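PDB 1YE8: nucleoside-triphosphatase THEP1 from Aquifex aeolicus, which hydrolyses nucleoside triphosphates, including ATP, GTP, CTP, TTP and UTP, to diphosphates and phosphate, and has no kinase activity. Local coordinates for residues A[2-8]-A[133-139]; A[11-16]-A[160-165]; A[123-127]-A[148-152]. All coordinates share one frame; numbering follows the deposited sequence.

Contact 1: residues A[2-8]-A[133-139]; sequences KIIITGE and VVATIPI. With NA (sodium ion), chain C.
Ile-4 and Ile-137 meet at the apolar centre, CG2 of Ile-4 lying 3.7 Å from CD1 of Ile-137; helix 144-150 covers this face through Ile-149. On the other face Ile-5 meets Val-134, CD1 to CG1 at 3.8 Å. With its CG1 beside the backbone N (chi1 -59°), Ile-5 sends CD1 back to Val-134, while its CB stays beside CG2 of Thr-136. Leu-16 and Ile-20 of helix 13-24 close over this side. Branched aliphatic residues suit extended strands, filling the space between sheet and helix.

Strands 2-6 and 132-136 are parallel neighbours in the central sheet of a RecA-like P-loop NTPase. Their hydrogen bonds alternate in direction: Ile-3 N to Val-133 O (2.8 Å), Ala-135 N to Ile-3 O, Ile-5 N to Ala-135 O, and Ile-137 N to Ile-5 O.

At the N-terminal end the methylenes of Lys-2 lie on Val-133, CD to CG2 at 3.6 Å, while its NZ is hydrogen-bonded to the carbonyls of Asp-128 and Val-131. At the other end Thr-6 OG1, anti to its N (chi1 -168°), sits 2.9 Å from Ile-137 O and 3.0 Å from Pro-138 O; both carbonyls compete for its one proton, and OG1 also takes a weak hydrogen bond from Arg-150 NH1. Gly-7, whose phi of 152° suits glycine, begins the P-loop, and water 1 joins its O to Ile-139 N. Glu-8 O binds the sodium ion at 2.5 Å. The chemistry passes from buried hydrocarbon to backbone oxygens that hold water and cation, consistent with a nucleotide site at the strands' C-terminal ends.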
loop_
_atom_site.group_PDB
_atom_site.type_symbol
_atom_site.label_atom_id
_atom_site.label_comp_id
_atom_site.label_asym_id
_atom_site.label_seq_id
_atom_site.Cartn_x
_atom_site.Cartn_y
_atom_site.Cartn_z
ATOM N N LYS A 2 12.143 1.778 -4.938
ATOM C CA LYS A 2 10.877 2.130 -4.262
ATOM C C LYS A 2 9.986 2.776 -5.306
ATOM O O LYS A 2 10.358 3.812 -5.872
ATOM C CB LYS A 2 11.082 3.139 -3.110
ATOM C CG LYS A 2 12.094 2.785 -2.008
ATOM C CD LYS A 2 11.594 1.630 -1.156
ATOM C CE LYS A 2 12.469 1.292 0.048
ATOM N NZ LYS A 2 13.885 1.030 -0.310
ATOM N N ILE A 3 8.844 2.160 -5.595
ATOM C CA ILE A 3 7.868 2.722 -6.534
ATOM C C ILE A 3 6.716 3.276 -5.708
ATOM O O ILE A 3 6.054 2.503 -4.984
ATOM C CB ILE A 3 7.301 1.616 -7.486
ATOM C CG1 ILE A 3 8.414 0.810 -8.180
ATOM C CG2 ILE A 3 6.325 2.233 -8.486
ATOM C CD1 ILE A 3 9.231 1.616 -9.162
ATOM N N ILE A 4 6.485 4.588 -5.801
ATOM C CA ILE A 4 5.412 5.243 -5.055
ATOM C C ILE A 4 4.375 5.703 -6.059
ATOM O O ILE A 4 4.652 6.550 -6.917
ATOM C CB ILE A 4 5.951 6.441 -4.249
ATOM C CG1 ILE A 4 7.058 5.988 -3.297
ATOM C CG2 ILE A 4 4.800 7.102 -3.477
ATOM C CD1 ILE A 4 7.696 7.070 -2.502
ATOM N N ILE A 5 3.166 5.160 -5.939
ATOM C CA ILE A 5 2.063 5.473 -6.847
ATOM C C ILE A 5 1.067 6.363 -6.121
ATOM O O ILE A 5 0.572 6.031 -5.041
ATOM C CB ILE A 5 1.369 4.181 -7.331
ATOM C CG1 ILE A 5 2.358 3.267 -8.061
ATOM C CG2 ILE A 5 0.160 4.528 -8.230
ATOM C CD1 ILE A 5 1.909 1.817 -8.140
ATOM N N THR A 6 0.780 7.512 -6.715
ATOM C CA THR A 6 -0.178 8.444 -6.147
ATOM C C THR A 6 -1.196 8.841 -7.206
ATOM O O THR A 6 -1.066 8.448 -8.365
ATOM C CB THR A 6 0.596 9.633 -5.510
ATOM O OG1 THR A 6 -0.281 10.423 -4.698
ATOM C CG2 THR A 6 1.217 10.606 -6.562
ATOM N N GLY A 7 -2.233 9.562 -6.804
ATOM C CA GLY A 7 -3.242 9.993 -7.750
ATOM C C GLY A 7 -4.578 10.168 -7.069
ATOM O O GLY A 7 -4.729 9.845 -5.890
ATOM N N GLU A 8 -5.552 10.670 -7.822
ATOM C CA GLU A 8 -6.855 11.012 -7.252
ATOM C C GLU A 8 -7.581 9.769 -6.741
ATOM O O GLU A 8 -7.369 8.670 -7.262
ATOM C CB GLU A 8 -7.724 11.768 -8.277
ATOM C CG GLU A 8 -7.095 13.010 -8.943
ATOM C CD GLU A 8 -6.714 14.162 -7.991
ATOM O OE1 GLU A 8 -7.448 14.340 -6.975
ATOM O OE2 GLU A 8 -5.702 14.915 -8.274
ATOM N N VAL A 133 10.059 -2.002 -2.941
ATOM C CA VAL A 133 8.691 -1.738 -2.482
ATOM C C VAL A 133 7.851 -1.113 -3.576
ATOM O O VAL A 133 8.338 -0.257 -4.325
ATOM C CB VAL A 133 8.659 -0.767 -1.257
ATOM C CG1 VAL A 133 7.234 -0.627 -0.698
ATOM C CG2 VAL A 133 9.630 -1.196 -0.150
ATOM N N VAL A 134 6.587 -1.535 -3.663
ATOM C CA VAL A 134 5.556 -0.795 -4.403
ATOM C C VAL A 134 4.513 -0.350 -3.390
ATOM O O VAL A 134 3.915 -1.188 -2.707
ATOM C CB VAL A 134 4.888 -1.659 -5.494
ATOM C CG1 VAL A 134 3.717 -0.921 -6.149
ATOM C CG2 VAL A 134 5.929 -2.065 -6.539
ATOM N N ALA A 135 4.314 0.964 -3.283
ATOM C CA ALA A 135 3.382 1.504 -2.269
ATOM C C ALA A 135 2.540 2.587 -2.910
ATOM O O ALA A 135 2.955 3.214 -3.897
ATOM C CB ALA A 135 4.120 2.054 -1.065
ATOM N N THR A 136 1.355 2.817 -2.351
ATOM C CA THR A 136 0.509 3.908 -2.809
ATOM C C THR A 136 0.329 4.918 -1.684
ATOM O O THR A 136 0.340 4.574 -0.485
ATOM C CB THR A 136 -0.873 3.398 -3.232
ATOM O OG1 THR A 136 -1.474 2.689 -2.142
ATOM C CG2 THR A 136 -0.740 2.407 -4.385
ATOM N N ILE A 137 0.141 6.171 -2.084
ATOM C CA ILE A 137 -0.204 7.255 -1.168
ATOM C C ILE A 137 -1.256 8.134 -1.805
ATOM O O ILE A 137 -1.324 8.238 -3.034
ATOM C CB ILE A 137 1.030 8.131 -0.770
ATOM C CG1 ILE A 137 1.743 8.702 -2.008
ATOM C CG2 ILE A 137 1.964 7.360 0.161
ATOM C CD1 ILE A 137 2.828 9.692 -1.654
ATOM N N PRO A 138 -2.061 8.793 -0.977
ATOM C CA PRO A 138 -3.028 9.754 -1.511
ATOM C C PRO A 138 -2.324 10.951 -2.138
ATOM O O PRO A 138 -1.129 11.189 -1.911
ATOM C CB PRO A 138 -3.876 10.141 -0.285
ATOM C CG PRO A 138 -3.107 9.723 0.895
ATOM C CD PRO A 138 -2.113 8.691 0.495
ATOM N N ILE A 139 -3.061 11.676 -2.971
ATOM C CA ILE A 139 -2.486 12.826 -3.684
ATOM C C ILE A 139 -2.336 14.066 -2.797
ATOM O O ILE A 139 -1.555 14.963 -3.096
ATOM C CB ILE A 139 -3.303 13.126 -4.973
ATOM C CG1 ILE A 139 -2.523 14.013 -5.957
ATOM C CG2 ILE A 139 -4.656 13.729 -4.641
ATOM C CD1 ILE A 139 -1.262 13.375 -6.544
HETATM NA NA NA C . -6.813 6.600 -6.037
HETATM O O HOH W 1 -5.698 10.532 -3.390
HETATM O O HOH W 2 -6.405 5.149 -3.463
#

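Contact 2: residues A[11-16]-A[160-165]; sequences VGKTTL and LTPENR. With NA (sodium ion), chain C; MG (magnesium ion), chain B; PO4 (phosphate ion), chain E.
Val-11 and Thr-161 bring the two backbones together, their CA atoms 6.2 Å apart, without strand pairing. The first segment is the end of the P-loop (Walker A), turning at Gly-12 into helix 13-24; the second is the loop between strand 156-159 and helix 168-175. Gly-12 is the N-cap residue, and its phi of 119° is a backbone shape that any side chain would crowd. The second loop is braced internally: Thr-161 N gives a hydrogen bond to Asn-164 OD1, from above the amide's carbonyl plane.

Val-11 wedges against this loop, its CG2 3.7 Å from CA of Thr-161 and close to the ring of Pro-162. Leu-160 points at the P-loop, with CD2 3.5 Å from Gly-12 O and CD1 against CD2 of Leu-16, an apolar fit beside Ile-5 and Ile-168. Arg-165 bends at chi2 and chi3 to give NH1 a hydrogen bond to Val-11 O (3.0 Å, N-H...O 162°); the oxygen lies in the guanidinium plane, but the donor is tilted from the carbonyl plane. CA of Pro-162 sits over one guanidinium face.

A phosphate ion, probably from the crystallisation liquor, takes backbone N-H groups from Gly-10, Gly-12, Lys-13 and Thr-14, as P-loops offer nucleotide phosphates. Lys-13 NZ sits at the modelled sodium ion with Glu-8 O. Thr-14 OG1 binds the magnesium ion at 2.1 Å, alongside phosphate O1 and waters 3, 4 and 5.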
loop_
_atom_site.group_PDB
_atom_site.type_symbol
_atom_site.label_atom_id
_atom_site.label_comp_id
_atom_site.label_asym_id
_atom_site.label_seq_id
_atom_site.Cartn_x
_atom_site.Cartn_y
_atom_site.Cartn_z
ATOM N N VAL A 11 -8.934 6.742 -9.227
ATOM C CA VAL A 11 -8.208 6.706 -10.498
ATOM C C VAL A 11 -7.718 5.303 -10.895
ATOM O O VAL A 11 -7.462 5.054 -12.069
ATOM C CB VAL A 11 -7.050 7.746 -10.552
ATOM C CG1 VAL A 11 -5.836 7.265 -9.760
ATOM C CG2 VAL A 11 -6.673 8.047 -12.001
ATOM N N GLY A 12 -7.564 4.412 -9.912
ATOM C CA GLY A 12 -7.142 3.054 -10.201
ATOM C C GLY A 12 -5.830 2.601 -9.581
ATOM O O GLY A 12 -5.170 1.710 -10.129
ATOM N N LYS A 13 -5.447 3.190 -8.446
ATOM C CA LYS A 13 -4.188 2.812 -7.788
ATOM C C LYS A 13 -4.174 1.345 -7.338
ATOM O O LYS A 13 -3.219 0.630 -7.620
ATOM C CB LYS A 13 -3.859 3.734 -6.615
ATOM C CG LYS A 13 -3.680 5.202 -7.018
ATOM C CD LYS A 13 -3.021 6.046 -5.934
ATOM C CE LYS A 13 -3.783 6.115 -4.626
ATOM N NZ LYS A 13 -4.941 7.029 -4.723
ATOM N N THR A 14 -5.233 0.909 -6.657
ATOM C CA THR A 14 -5.350 -0.505 -6.250
ATOM C C THR A 14 -5.346 -1.443 -7.455
ATOM O O THR A 14 -4.668 -2.463 -7.449
ATOM C CB THR A 14 -6.622 -0.708 -5.430
ATOM O OG1 THR A 14 -6.555 0.105 -4.249
ATOM C CG2 THR A 14 -6.733 -2.156 -4.914
ATOM N N THR A 15 -6.093 -1.075 -8.489
ATOM C CA THR A 15 -6.161 -1.861 -9.706
ATOM C C THR A 15 -4.779 -2.051 -10.305
ATOM O O THR A 15 -4.413 -3.156 -10.700
ATOM C CB THR A 15 -7.085 -1.170 -10.714
ATOM O OG1 THR A 15 -8.432 -1.340 -10.275
ATOM C CG2 THR A 15 -7.040 -1.853 -12.100
ATOM N N LEU A 16 -4.008 -0.972 -10.377
ATOM C CA LEU A 16 -2.649 -1.066 -10.874
ATOM C C LEU A 16 -1.782 -1.953 -9.964
ATOM O O LEU A 16 -1.035 -2.808 -10.451
ATOM C CB LEU A 16 -2.036 0.326 -11.012
ATOM C CG LEU A 16 -0.568 0.410 -11.399
ATOM C CD1 LEU A 16 -0.276 -0.292 -12.742
ATOM C CD2 LEU A 16 -0.146 1.857 -11.465
ATOM N N LEU A 160 -0.561 8.652 -11.102
ATOM C CA LEU A 160 -1.423 7.820 -11.942
ATOM C C LEU A 160 -2.619 8.640 -12.383
ATOM O O LEU A 160 -3.263 9.289 -11.550
ATOM C CB LEU A 160 -1.885 6.597 -11.146
ATOM C CG LEU A 160 -2.600 5.524 -11.968
ATOM C CD1 LEU A 160 -1.664 4.934 -13.024
ATOM C CD2 LEU A 160 -3.137 4.429 -11.063
ATOM N N THR A 161 -2.915 8.602 -13.682
ATOM C CA THR A 161 -4.025 9.380 -14.257
ATOM C C THR A 161 -4.822 8.533 -15.242
ATOM O O THR A 161 -4.357 7.475 -15.664
ATOM C CB THR A 161 -3.504 10.612 -15.020
ATOM O OG1 THR A 161 -2.772 10.167 -16.171
ATOM C CG2 THR A 161 -2.492 11.418 -14.197
ATOM N N PRO A 162 -5.998 9.004 -15.668
ATOM C CA PRO A 162 -6.731 8.290 -16.723
ATOM C C PRO A 162 -5.934 8.178 -18.033
ATOM O O PRO A 162 -6.166 7.227 -18.789
ATOM C CB PRO A 162 -7.999 9.134 -16.894
ATOM C CG PRO A 162 -8.151 9.831 -15.562
ATOM C CD PRO A 162 -6.736 10.191 -15.193
ATOM N N GLU A 163 -4.983 9.086 -18.256
ATOM C CA GLU A 163 -4.205 9.144 -19.501
ATOM C C GLU A 163 -2.939 8.288 -19.516
ATOM O O GLU A 163 -2.369 8.055 -20.587
ATOM C CB GLU A 163 -3.815 10.588 -19.808
ATOM C CG GLU A 163 -4.995 11.485 -20.160
ATOM C CD GLU A 163 -5.732 12.012 -18.937
ATOM O OE1 GLU A 163 -5.166 12.004 -17.822
ATOM O OE2 GLU A 163 -6.888 12.421 -19.091
ATOM N N ASN A 164 -2.465 7.851 -18.346
ATOM C CA ASN A 164 -1.300 6.961 -18.296
ATOM C C ASN A 164 -1.598 5.591 -17.671
ATOM O O ASN A 164 -0.756 4.702 -17.688
ATOM C CB ASN A 164 -0.082 7.648 -17.646
ATOM C CG ASN A 164 -0.258 7.883 -16.142
ATOM O OD1 ASN A 164 -1.189 7.373 -15.523
ATOM N ND2 ASN A 164 0.632 8.668 -15.568
ATOM N N ARG A 165 -2.806 5.458 -17.123
ATOM C CA ARG A 165 -3.368 4.232 -16.540
ATOM C C ARG A 165 -2.996 2.938 -17.285
ATOM O O ARG A 165 -2.572 1.944 -16.677
ATOM C CB ARG A 165 -4.899 4.395 -16.568
ATOM C CG ARG A 165 -5.692 3.481 -15.707
ATOM C CD ARG A 165 -6.848 4.186 -15.065
ATOM N NE ARG A 165 -7.884 4.572 -16.021
ATOM C CZ ARG A 165 -8.894 5.373 -15.715
ATOM N NH1 ARG A 165 -8.997 5.869 -14.489
ATOM N NH2 ARG A 165 -9.804 5.691 -16.634
HETATM NA NA NA C . -6.813 6.600 -6.037
HETATM MG MG MG B . -7.265 2.038 -3.786
HETATM P P PO4 E . -8.071 3.890 -6.526
HETATM O O1 PO4 E . -7.282 2.851 -5.747
HETATM O O2 PO4 E . -8.853 3.334 -7.677
HETATM O O3 PO4 E . -7.072 4.881 -7.065
HETATM O O4 PO4 E . -9.018 4.609 -5.596
HETATM O O HOH W 3 -7.794 1.153 -2.023
HETATM O O HOH W 4 -5.598 2.673 -3.192
HETATM O O HOH W 5 -9.199 1.261 -4.954
HETATM O O HOH W 2 -6.405 5.149 -3.463
#

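Contact 3: residues A[123-127]-A[148-152]; sequences RQIMH and EIRRL
Arg-123 and His-127 both turn an edge to the carboxylate of Glu-148. The guanidinium presents NE to OE1 of Glu-148 at 3.0 Å, a salt bridge in which OE1 lies in the guanidinium plane and is met on the syn side of the carboxylate, 20° out of the carboxylate plane; the two planes are 33° apart. Water 6, also at that edge, accepts from Arg-123 NH2 and donates to the same OE1. The imidazole comes to the other oxygen: His-127 NE2 donates to Glu-148 OE2 at 2.6 Å, from the anti side, and CD1 of Leu-152 approaches the ring obliquely. Glu-148 runs extended, its CG anti to the backbone N (chi1 180°), long enough to reach both Arg-123 and His-127 on the neighbouring helix end.

This histidine-carboxylate pair joins the C-terminal ends of helices 116-126 and 144-150, which flank strand 132-136 in sequence and pack on the same face of the parallel sheet. Below the charged groups the contact is apolar. The selenomethionine Met-126, bent at chi2 and chi3, sets its CB 3.7 Å from CD1 of Ile-149 and its CE 3.8 Å from CD2 of Leu-152. Val-133 touches Met-126, Ile-4 touches Ile-149 and Leu-152, and Lys-2 touches Leu-152.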
loop_
_atom_site.group_PDB
_atom_site.type_symbol
_atom_site.label_atom_id
_atom_site.label_comp_id
_atom_site.label_asym_id
_atom_site.label_seq_id
_atom_site.Cartn_x
_atom_site.Cartn_y
_atom_site.Cartn_z
ATOM N N ARG A 123 7.837 3.233 8.181
ATOM C CA ARG A 123 9.053 4.055 8.233
ATOM C C ARG A 123 10.315 3.201 8.120
ATOM O O ARG A 123 11.246 3.549 7.392
ATOM C CB ARG A 123 9.096 4.909 9.496
ATOM C CG ARG A 123 8.289 6.164 9.413
ATOM C CD ARG A 123 8.848 7.289 10.259
ATOM N NE ARG A 123 7.954 8.417 10.150
ATOM C CZ ARG A 123 6.893 8.589 10.903
ATOM N NH1 ARG A 123 6.580 7.704 11.849
ATOM N NH2 ARG A 123 6.132 9.654 10.705
ATOM N N GLN A 124 10.340 2.069 8.818
ATOM C CA GLN A 124 11.488 1.179 8.765
ATOM C C GLN A 124 11.693 0.677 7.342
ATOM O O GLN A 124 12.798 0.716 6.815
ATOM C CB GLN A 124 11.308 0.015 9.740
ATOM C CG GLN A 124 12.602 -0.731 10.030
ATOM C CD GLN A 124 12.481 -1.766 11.130
ATOM O OE1 GLN A 124 13.497 -2.322 11.566
ATOM N NE2 GLN A 124 11.257 -2.038 11.579
ATOM N N ILE A 125 10.619 0.216 6.702
ATOM C CA ILE A 125 10.719 -0.349 5.365
ATOM C C ILE A 125 11.098 0.693 4.308
ATOM O O ILE A 125 12.010 0.484 3.498
ATOM C CB ILE A 125 9.374 -1.044 4.976
ATOM C CG1 ILE A 125 9.164 -2.334 5.799
ATOM C CG2 ILE A 125 9.301 -1.279 3.473
ATOM C CD1 ILE A 125 7.726 -2.862 5.752
HETATM N N MSE A 126 10.418 1.832 4.331
HETATM C CA MSE A 126 10.585 2.822 3.278
HETATM C C MSE A 126 11.966 3.473 3.268
HETATM O O MSE A 126 12.451 3.863 2.211
HETATM C CB MSE A 126 9.473 3.862 3.359
HETATM C CG MSE A 126 8.055 3.228 3.185
HETATM SE SE MSE A 126 7.778 2.175 1.545
HETATM C CE MSE A 126 8.104 3.584 0.559
ATOM N N HIS A 127 12.608 3.530 4.433
ATOM C CA HIS A 127 13.916 4.153 4.536
ATOM C C HIS A 127 15.049 3.136 4.487
ATOM O O HIS A 127 16.225 3.514 4.602
ATOM C CB HIS A 127 13.976 5.036 5.784
ATOM C CG HIS A 127 13.020 6.185 5.744
ATOM N ND1 HIS A 127 13.188 7.268 4.904
ATOM C CD2 HIS A 127 11.868 6.411 6.421
ATOM C CE1 HIS A 127 12.191 8.114 5.080
ATOM N NE2 HIS A 127 11.376 7.621 5.994
ATOM N N GLU A 148 6.178 12.596 4.038
ATOM C CA GLU A 148 7.493 11.990 4.161
ATOM C C GLU A 148 7.771 11.016 3.011
ATOM O O GLU A 148 8.860 11.000 2.437
ATOM C CB GLU A 148 7.565 11.277 5.515
ATOM C CG GLU A 148 8.878 10.590 5.818
ATOM C CD GLU A 148 8.898 9.950 7.191
ATOM O OE1 GLU A 148 8.385 10.568 8.149
ATOM O OE2 GLU A 148 9.454 8.837 7.314
ATOM N N ILE A 149 6.783 10.178 2.694
ATOM C CA ILE A 149 6.918 9.203 1.623
ATOM C C ILE A 149 6.895 9.876 0.239
ATOM O O ILE A 149 7.656 9.498 -0.656
ATOM C CB ILE A 149 5.844 8.059 1.752
ATOM C CG1 ILE A 149 6.034 7.270 3.068
ATOM C CG2 ILE A 149 5.862 7.162 0.523
ATOM C CD1 ILE A 149 7.475 6.971 3.476
ATOM N N ARG A 150 6.058 10.901 0.074
ATOM C CA ARG A 150 6.017 11.619 -1.195
ATOM C C ARG A 150 7.394 12.187 -1.554
ATOM O O ARG A 150 7.780 12.176 -2.722
ATOM C CB ARG A 150 4.972 12.729 -1.150
ATOM C CG ARG A 150 4.676 13.326 -2.525
ATOM C CD ARG A 150 3.744 14.534 -2.508
ATOM N NE ARG A 150 2.578 14.292 -1.661
ATOM C CZ ARG A 150 1.582 13.454 -1.952
ATOM N NH1 ARG A 150 1.525 12.819 -3.121
ATOM N NH2 ARG A 150 0.615 13.293 -1.065
ATOM N N ARG A 151 8.130 12.640 -0.542
ATOM C CA ARG A 151 9.455 13.212 -0.774
ATOM C C ARG A 151 10.622 12.237 -0.543
ATOM O O ARG A 151 11.772 12.653 -0.478
ATOM C CB ARG A 151 9.619 14.539 -0.015
ATOM C CG ARG A 151 9.795 14.449 1.482
ATOM C CD ARG A 151 9.722 15.813 2.181
ATOM N NE ARG A 151 8.921 16.793 1.432
ATOM C CZ ARG A 151 8.633 18.022 1.857
ATOM N NH1 ARG A 151 9.069 18.446 3.040
ATOM N NH2 ARG A 151 7.908 18.835 1.098
ATOM N N LEU A 152 10.342 10.937 -0.464
ATOM C CA LEU A 152 11.387 9.939 -0.228
ATOM C C LEU A 152 12.505 10.025 -1.270
ATOM O O LEU A 152 12.253 9.805 -2.445
ATOM C CB LEU A 152 10.761 8.541 -0.249
ATOM C CG LEU A 152 11.625 7.353 0.169
ATOM C CD1 LEU A 152 12.027 7.461 1.636
ATOM C CD2 LEU A 152 10.885 6.067 -0.097
HETATM O O HOH W 6 6.502 11.963 9.169
#

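Overall arrangement
From the N terminus, strand 2-6 and its turn (2-8) come first and the P-loop helix start (11-16) next, each pairing with a segment more than 120 residues further on. Segment 123-127 follows, then 133-139 closes contact 1, 148-152 closes contact 3 across only 20 intervening residues, and 160-165 finally closes contact 2. Contact 1 therefore crosses both others, whereas contact 3 falls wholly within the span of contact 2. In space contact 1 touches both. Contact 1 pairs two central strands, contact 2 ties the P-loop to the loop after strand 156-159, and contact 3 joins helices 116-126 and 144-150 on one sheet face, with helix 13-24 on the other.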